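Citrate synthase (Metallosphaera sedula, PDB 6ABX) catalyses the condensation of acetyl-CoA with oxaloacetate and water to give citrate and CoA, the reaction that feeds acetyl units into the tricarboxylic acid cycle. Local coordinates at the interface of chains A and B. Residues are numbered along the deposited sequence; one frame, centred on the assembly and turned at random. Chains: chain A/B, Citrate synthase.

Contact 1: the interface of chains A and B. Residues chain A 186, 190-191, 194, 350; chain B 183, 186-187, 190, 204.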
ATOM      1  N   MET A 186      -0.869  -2.658  -9.177  1.00 11.71           N
ATOM      2  CA  MET A 186      -0.296  -3.870  -8.584  1.00 13.07           C
ATOM      3  C   MET A 186      -0.286  -3.750  -7.039  1.00 12.90           C
ATOM      4  O   MET A 186      -0.577  -4.697  -6.327  1.00 12.36           O
ATOM      5  CB  MET A 186       1.096  -4.168  -9.142  1.00 13.87           C
ATOM      6  CG  MET A 186       1.785  -5.387  -8.552  1.00 16.03           C
ATOM      7  SD  MET A 186       0.820  -6.843  -8.909  1.00 17.96           S
ATOM      8  CE  MET A 186       1.962  -8.104  -8.337  1.00 20.54           C
ATOM      9  N   VAL A 190      -1.973  -6.484  -4.573  1.00 11.19           N
ATOM     10  CA  VAL A 190      -1.253  -7.290  -3.565  1.00 11.82           C
ATOM     11  C   VAL A 190      -2.007  -7.206  -2.241  1.00 10.99           C
ATOM     12  O   VAL A 190      -2.275  -8.224  -1.588  1.00 11.54           O
ATOM     13  CB  VAL A 190       0.199  -6.871  -3.410  1.00 11.49           C
ATOM     14  CG1 VAL A 190       0.851  -7.618  -2.265  1.00 12.71           C
ATOM     15  CG2 VAL A 190       0.951  -7.155  -4.703  1.00 11.92           C
ATOM     16  N   VAL A 191      -2.379  -5.988  -1.856  1.00  9.86           N
ATOM     17  CA  VAL A 191      -3.116  -5.787  -0.590  1.00 10.04           C
ATOM     18  C   VAL A 191      -4.461  -6.500  -0.646  1.00 11.06           C
ATOM     19  O   VAL A 191      -4.866  -7.167   0.310  1.00 10.81           O
ATOM     20  CB  VAL A 191      -3.277  -4.286  -0.315  1.00 11.11           C
ATOM     21  CG1 VAL A 191      -4.240  -3.977   0.797  1.00 11.59           C
ATOM     22  CG2 VAL A 191      -1.922  -3.655  -0.016  1.00 11.50           C
ATOM     23  N   THR A 194      -4.901 -10.364   0.054  1.00 12.84           N
ATOM     24  CA  THR A 194      -4.876 -10.870   1.428  1.00 12.94           C
ATOM     25  C   THR A 194      -6.271 -10.808   2.078  1.00 12.81           C
ATOM     26  O   THR A 194      -6.403 -11.180   3.245  1.00 12.35           O
ATOM     27  CB  THR A 194      -3.879 -10.111   2.324  1.00 12.95           C
ATOM     28  OG1 THR A 194      -4.462  -8.822   2.538  1.00 13.16           O
ATOM     29  CG2 THR A 194      -2.499  -9.937   1.728  1.00 13.36           C
ATOM     30  N   ILE A 350      -1.221 -13.190  -3.546  1.00 14.04           N
ATOM     31  CA  ILE A 350      -0.019 -12.941  -4.317  1.00 13.99           C
ATOM     32  C   ILE A 350       1.176 -13.133  -3.389  1.00 14.63           C
ATOM     33  O   ILE A 350       1.324 -12.397  -2.407  1.00 13.98           O
ATOM     34  CB  ILE A 350      -0.074 -11.550  -4.943  1.00 14.00           C
ATOM     35  CG1 ILE A 350      -1.208 -11.498  -5.962  1.00 14.05           C
ATOM     36  CG2 ILE A 350       1.280 -11.214  -5.527  1.00 13.18           C
ATOM     37  CD1 ILE A 350      -1.599 -10.109  -6.373  1.00 14.11           C
TER
ATOM     38  N   ALA B 183       3.256 -11.618   1.105  1.00 12.33           N
ATOM     39  CA  ALA B 183       2.409 -10.629   0.454  1.00 12.31           C
ATOM     40  C   ALA B 183       2.683  -9.226   1.030  1.00 12.95           C
ATOM     41  O   ALA B 183       2.751  -8.260   0.287  1.00 11.08           O
ATOM     42  CB  ALA B 183       0.946 -10.969   0.614  1.00 12.77           C
ATOM     43  N   MET B 186       5.920  -8.012  -0.234  1.00 11.45           N
ATOM     44  CA  MET B 186       5.765  -7.687  -1.702  1.00 12.27           C
ATOM     45  C   MET B 186       5.090  -6.318  -1.866  1.00 12.17           C
ATOM     46  O   MET B 186       5.532  -5.488  -2.646  1.00 11.32           O
ATOM     47  CB  MET B 186       4.953  -8.774  -2.390  1.00 13.80           C
ATOM     48  CG  MET B 186       4.726  -8.573  -3.878  1.00 15.20           C
ATOM     49  SD  MET B 186       6.261  -8.478  -4.792  1.00 18.18           S
ATOM     50  CE  MET B 186       5.564  -8.267  -6.436  1.00 20.11           C
ATOM     51  N   ALA B 187       4.056  -6.032  -1.076  1.00 11.31           N
ATOM     52  CA  ALA B 187       3.421  -4.710  -1.099  1.00 11.42           C
ATOM     53  C   ALA B 187       4.465  -3.616  -0.867  1.00 11.89           C
ATOM     54  O   ALA B 187       4.468  -2.613  -1.584  1.00 12.54           O
ATOM     55  CB  ALA B 187       2.277  -4.615  -0.108  1.00 11.90           C
ATOM     56  N   VAL B 190       6.738  -3.292  -3.960  1.00 11.75           N
ATOM     57  CA  VAL B 190       6.091  -2.655  -5.136  1.00 12.09           C
ATOM     58  C   VAL B 190       6.152  -1.134  -4.950  1.00 12.20           C
ATOM     59  O   VAL B 190       6.549  -0.381  -5.838  1.00 13.61           O
ATOM     60  CB  VAL B 190       4.667  -3.172  -5.375  1.00 12.48           C
ATOM     61  CG1 VAL B 190       3.920  -2.382  -6.448  1.00 13.59           C
ATOM     62  CG2 VAL B 190       4.681  -4.662  -5.695  1.00 12.97           C
ATOM     63  N   ALA B 204       1.991   0.468   3.187  1.00 11.62           N
ATOM     64  CA  ALA B 204       1.448  -0.582   2.295  1.00 11.07           C
ATOM     65  C   ALA B 204       1.626  -1.979   2.913  1.00 11.55           C
ATOM     66  O   ALA B 204       0.769  -2.825   2.841  1.00 11.49           O
ATOM     67  CB  ALA B 204       2.113  -0.500   0.919  1.00 11.49           C
TER

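Contact 2: the interface of chains A and B. Residues chain A 6, 183, 213-214, 254; chain B 193, 347-350.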
ATOM      1  N   GLY A   6      11.206  -7.026 -11.630  1.00 17.29           N
ATOM      2  CA  GLY A   6      10.291  -6.042 -12.167  1.00 17.94           C
ATOM      3  C   GLY A   6       9.026  -6.610 -12.797  1.00 16.12           C
ATOM      4  O   GLY A   6       8.105  -5.844 -13.180  1.00 16.11           O
ATOM      5  N   ALA A 183       2.377  -0.120 -11.587  1.00 15.48           N
ATOM      6  CA  ALA A 183       2.867  -0.386 -10.223  1.00 13.40           C
ATOM      7  C   ALA A 183       1.812  -0.068  -9.159  1.00 12.48           C
ATOM      8  O   ALA A 183       1.731  -0.765  -8.169  1.00 12.41           O
ATOM      9  CB  ALA A 183       4.114   0.406  -9.955  1.00 15.36           C
ATOM     10  N   LEU A 213       9.203   7.177 -10.134  1.00 17.21           N
ATOM     11  CA  LEU A 213       9.414   6.213 -11.181  1.00 18.87           C
ATOM     12  C   LEU A 213       8.103   5.523 -11.622  1.00 19.47           C
ATOM     13  O   LEU A 213       8.098   4.776 -12.600  1.00 19.95           O
ATOM     14  CB  LEU A 213      10.462   5.194 -10.704  1.00 20.38           C
ATOM     15  CG  LEU A 213      11.072   4.295 -11.779  1.00 23.73           C
ATOM     16  CD1 LEU A 213      11.798   5.137 -12.844  1.00 25.12           C
ATOM     17  CD2 LEU A 213      12.022   3.280 -11.152  1.00 24.53           C
ATOM     18  N   HIS A 214       6.987   5.783 -10.928  1.00 17.36           N
ATOM     19  CA  HIS A 214       5.716   5.137 -11.285  1.00 17.21           C
ATOM     20  C   HIS A 214       5.438   5.382 -12.772  1.00 18.81           C
ATOM     21  O   HIS A 214       5.002   4.483 -13.511  1.00 18.75           O
ATOM     22  CB  HIS A 214       4.570   5.685 -10.430  1.00 13.99           C
ATOM     23  CG  HIS A 214       3.279   5.033 -10.736  1.00 14.35           C
ATOM     24  ND1 HIS A 214       2.542   5.358 -11.863  1.00 13.20           N
ATOM     25  CD2 HIS A 214       2.586   4.082 -10.078  1.00 15.18           C
ATOM     26  CE1 HIS A 214       1.452   4.606 -11.891  1.00 13.63           C
ATOM     27  NE2 HIS A 214       1.453   3.827 -10.801  1.00 14.18           N
ATOM     28  N   ARG A 254       7.361   2.881 -21.379  1.00 51.01           N
ATOM     29  CA  ARG A 254       7.591   1.492 -21.355  1.00 50.10           C
ATOM     30  C   ARG A 254       6.558   0.801 -22.268  1.00 42.47           C
ATOM     31  O   ARG A 254       6.813  -0.319 -22.649  1.00 44.97           O
ATOM     32  CB  ARG A 254       7.591   1.033 -19.890  1.00 62.33           C
ATOM     33  CG  ARG A 254       8.530   1.836 -18.986  1.00 72.20           C
ATOM     34  CD  ARG A 254       8.916   1.159 -17.673  1.00 76.39           C
ATOM     35  NE  ARG A 254       9.789   2.009 -16.865  1.00 79.34           N
ATOM     36  CZ  ARG A 254      10.780   1.576 -16.084  1.00 75.60           C
ATOM     37  NH1 ARG A 254      11.009   0.281 -15.950  1.00 77.37           N
ATOM     38  NH2 ARG A 254      11.550   2.445 -15.451  1.00 64.62           N
TER
ATOM     39  N   SER B 193       9.670   0.308  -5.236  1.00 13.52           N
ATOM     40  CA  SER B 193      10.206   0.151  -6.587  1.00 13.73           C
ATOM     41  C   SER B 193       9.904   1.391  -7.438  1.00 13.77           C
ATOM     42  O   SER B 193      10.563   1.645  -8.442  1.00 14.05           O
ATOM     43  CB  SER B 193       9.702  -1.123  -7.236  1.00 14.44           C
ATOM     44  OG  SER B 193       8.395  -0.964  -7.805  1.00 12.40           O
ATOM     45  N   ASN B 347      17.583  -0.883  -7.988  1.00 17.59           N
ATOM     46  CA  ASN B 347      16.131  -0.830  -8.071  1.00 18.31           C
ATOM     47  C   ASN B 347      15.670  -1.197  -9.477  1.00 18.11           C
ATOM     48  O   ASN B 347      16.366  -0.889 -10.450  1.00 18.84           O
ATOM     49  CB  ASN B 347      15.578   0.550  -7.729  1.00 16.57           C
ATOM     50  CG  ASN B 347      14.069   0.584  -7.771  1.00 17.82           C
ATOM     51  OD1 ASN B 347      13.457  -0.232  -7.114  1.00 15.83           O
ATOM     52  ND2 ASN B 347      13.497   1.509  -8.523  1.00 16.14           N
ATOM     53  N   LYS B 348      14.509  -1.844  -9.565  1.00 16.73           N
ATOM     54  CA  LYS B 348      13.765  -1.945 -10.808  1.00 18.40           C
ATOM     55  C   LYS B 348      12.264  -1.813 -10.529  1.00 17.66           C
ATOM     56  O   LYS B 348      11.769  -2.477  -9.638  1.00 16.08           O
ATOM     57  CB  LYS B 348      13.991  -3.308 -11.451  1.00 20.16           C
ATOM     58  CG  LYS B 348      13.459  -3.401 -12.870  1.00 23.23           C
ATOM     59  CD  LYS B 348      14.025  -4.587 -13.619  1.00 28.90           C
ATOM     60  CE  LYS B 348      13.468  -4.611 -15.027  1.00 33.60           C
ATOM     61  NZ  LYS B 348      13.251  -6.013 -15.443  1.00 38.27           N
ATOM     62  N   LEU B 349      11.586  -0.942 -11.282  1.00 16.13           N
ATOM     63  CA  LEU B 349      10.180  -0.752 -11.173  1.00 15.65           C
ATOM     64  C   LEU B 349       9.479  -2.095 -11.320  1.00 16.58           C
ATOM     65  O   LEU B 349       9.773  -2.851 -12.247  1.00 15.49           O
ATOM     66  CB  LEU B 349       9.686   0.224 -12.258  1.00 16.14           C
ATOM     67  CG  LEU B 349       8.201   0.549 -12.211  1.00 15.85           C
ATOM     68  CD1 LEU B 349       7.840   1.374 -10.991  1.00 16.28           C
ATOM     69  CD2 LEU B 349       7.750   1.298 -13.478  1.00 16.23           C
ATOM     70  N   ILE B 350       8.513  -2.349 -10.428  1.00 14.64           N
ATOM     71  CA  ILE B 350       7.707  -3.539 -10.529  1.00 15.99           C
ATOM     72  C   ILE B 350       6.438  -3.205 -11.295  1.00 16.54           C
ATOM     73  O   ILE B 350       5.562  -2.476 -10.789  1.00 15.98           O
ATOM     74  CB  ILE B 350       7.449  -4.163  -9.142  1.00 16.81           C
ATOM     75  CG1 ILE B 350       8.766  -4.635  -8.529  1.00 16.73           C
ATOM     76  CG2 ILE B 350       6.427  -5.284  -9.272  1.00 18.39           C
ATOM     77  CD1 ILE B 350       8.626  -5.055  -7.058  1.00 17.54           C
TER
HETATM   78  O   HOH W   1      13.111   0.477 -13.526  1.00 18.40           O

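Contact 1: the interface of chains A and B
A:Val190 sets its two methyls on different parts of helix 183-193 of chain B. CG1, anti to the backbone N (chi1 174°), points at the backbone of the first turn, 3.2 Å from the carbonyl O of B:Ala183, and also lies against the methyl CB of B:Ala187. CG2 meets the CG methylene of B:Met186 instead, at 4.1 Å, the two side chains crossing at about a right angle. The two-fold axis repeats this pair as B:Val190 against A:Met186. Beside these two pairs, on the two-fold axis, the methionines meet through their terminal methyls, CE of A:Met186 lying 4.1 Å from CE of B:Met186. Each methionine side chain is bent at chi2 (62° in A:Met186), and the two cross nearly perpendicularly. Small alanines let the helices approach, compact valines pack against them, and flexible methionine can meet its own symmetry copy. No polar pair bridges this part of the dimer interface; it holds by apolar packing. At its margin the CB of B:Ala183 touches the carbonyl O of A:Ile350 at 3.4 Å and, from another direction, the CG2 methyl of A:Thr194. Threonine suits this place just past helix 183-192 because its two branches divide the work: CG2 faces the partner, while the hydroxyl OG1 turns back to its own chain and gives a 2.8 Å hydrogen bond, in the carbonyl plane, to O of A:Val191.

Contact 2: the interface of chains A and B
B:Leu349 is the apolar plug of this contact, its branched tip pushed between A:Leu213, A:Ala183 and A:Arg254. CG stands anti to the backbone N (chi1 -178°), which carries both methyls into chain A. CD1 comes to 4.0 Å from CB of A:Ala183, where a small alanine methyl lets the leucine come close, and CD2 approaches the carbonyl O of A:Leu213 at 3.6 Å. A:Leu213 answers from its own side: its CD2 methyl packs on CB of B:Leu349 and also meets B:Asn347 tip to tip, 3.5 Å from the amide ND2. That amide is held by its own chain, with ND2 giving a nearly straight 2.9 Å hydrogen bond (173° at H) to O of B:Ser193. The donor lies above the carbonyl plane, although the acceptor is in the plane of the amide. B:Ser193 also uses its hydroxyl OG to accept a hydrogen bond from the backbone N of B:Ile350 at 3.0 Å, so one residue at the helix end braces the loop on both sides of the leucine. Packing is closer still at A:Gly6, whose CA lies 3.2 Å from O of B:Leu349; lacking a side chain, glycine can bring its backbone this near, and its positive phi comes easily.

The looser side is that of A:Arg254, which is poorly ordered. Its guanidinium lays one face over CD2 of B:Leu349, as modelled, while a water at its edge, in plane, links NH1 and NH2 to the backbone N of B:Leu349, 3.1 Å from the water. This bridge is correspondingly less certain than the leucine packing. The site thus packs the 347-350 loop of one subunit against its partner, its centre about 12 Å from the predicted catalytic A:His253, and probably helps to steady the active-site surroundings.

Contact 1 and contact 2 lie about 14 Å apart, centre to centre, within one two-fold interface. They share helix 183-192 of chain A and its counterpart 183-193 in chain B, and Ala183 and Ile350 appear in both with the chains exchanged, a symmetry-related pair that joins the two patches. Contact 1 is the helix-to-helix seam by the axis, its centre about 21 Å from A:His253; the centre of contact 2, among the loops, is about 12 Å from A:His253. The two patches together carry dimer packing from the axis towards the catalytic region, which suits citrate synthase working as a dimer.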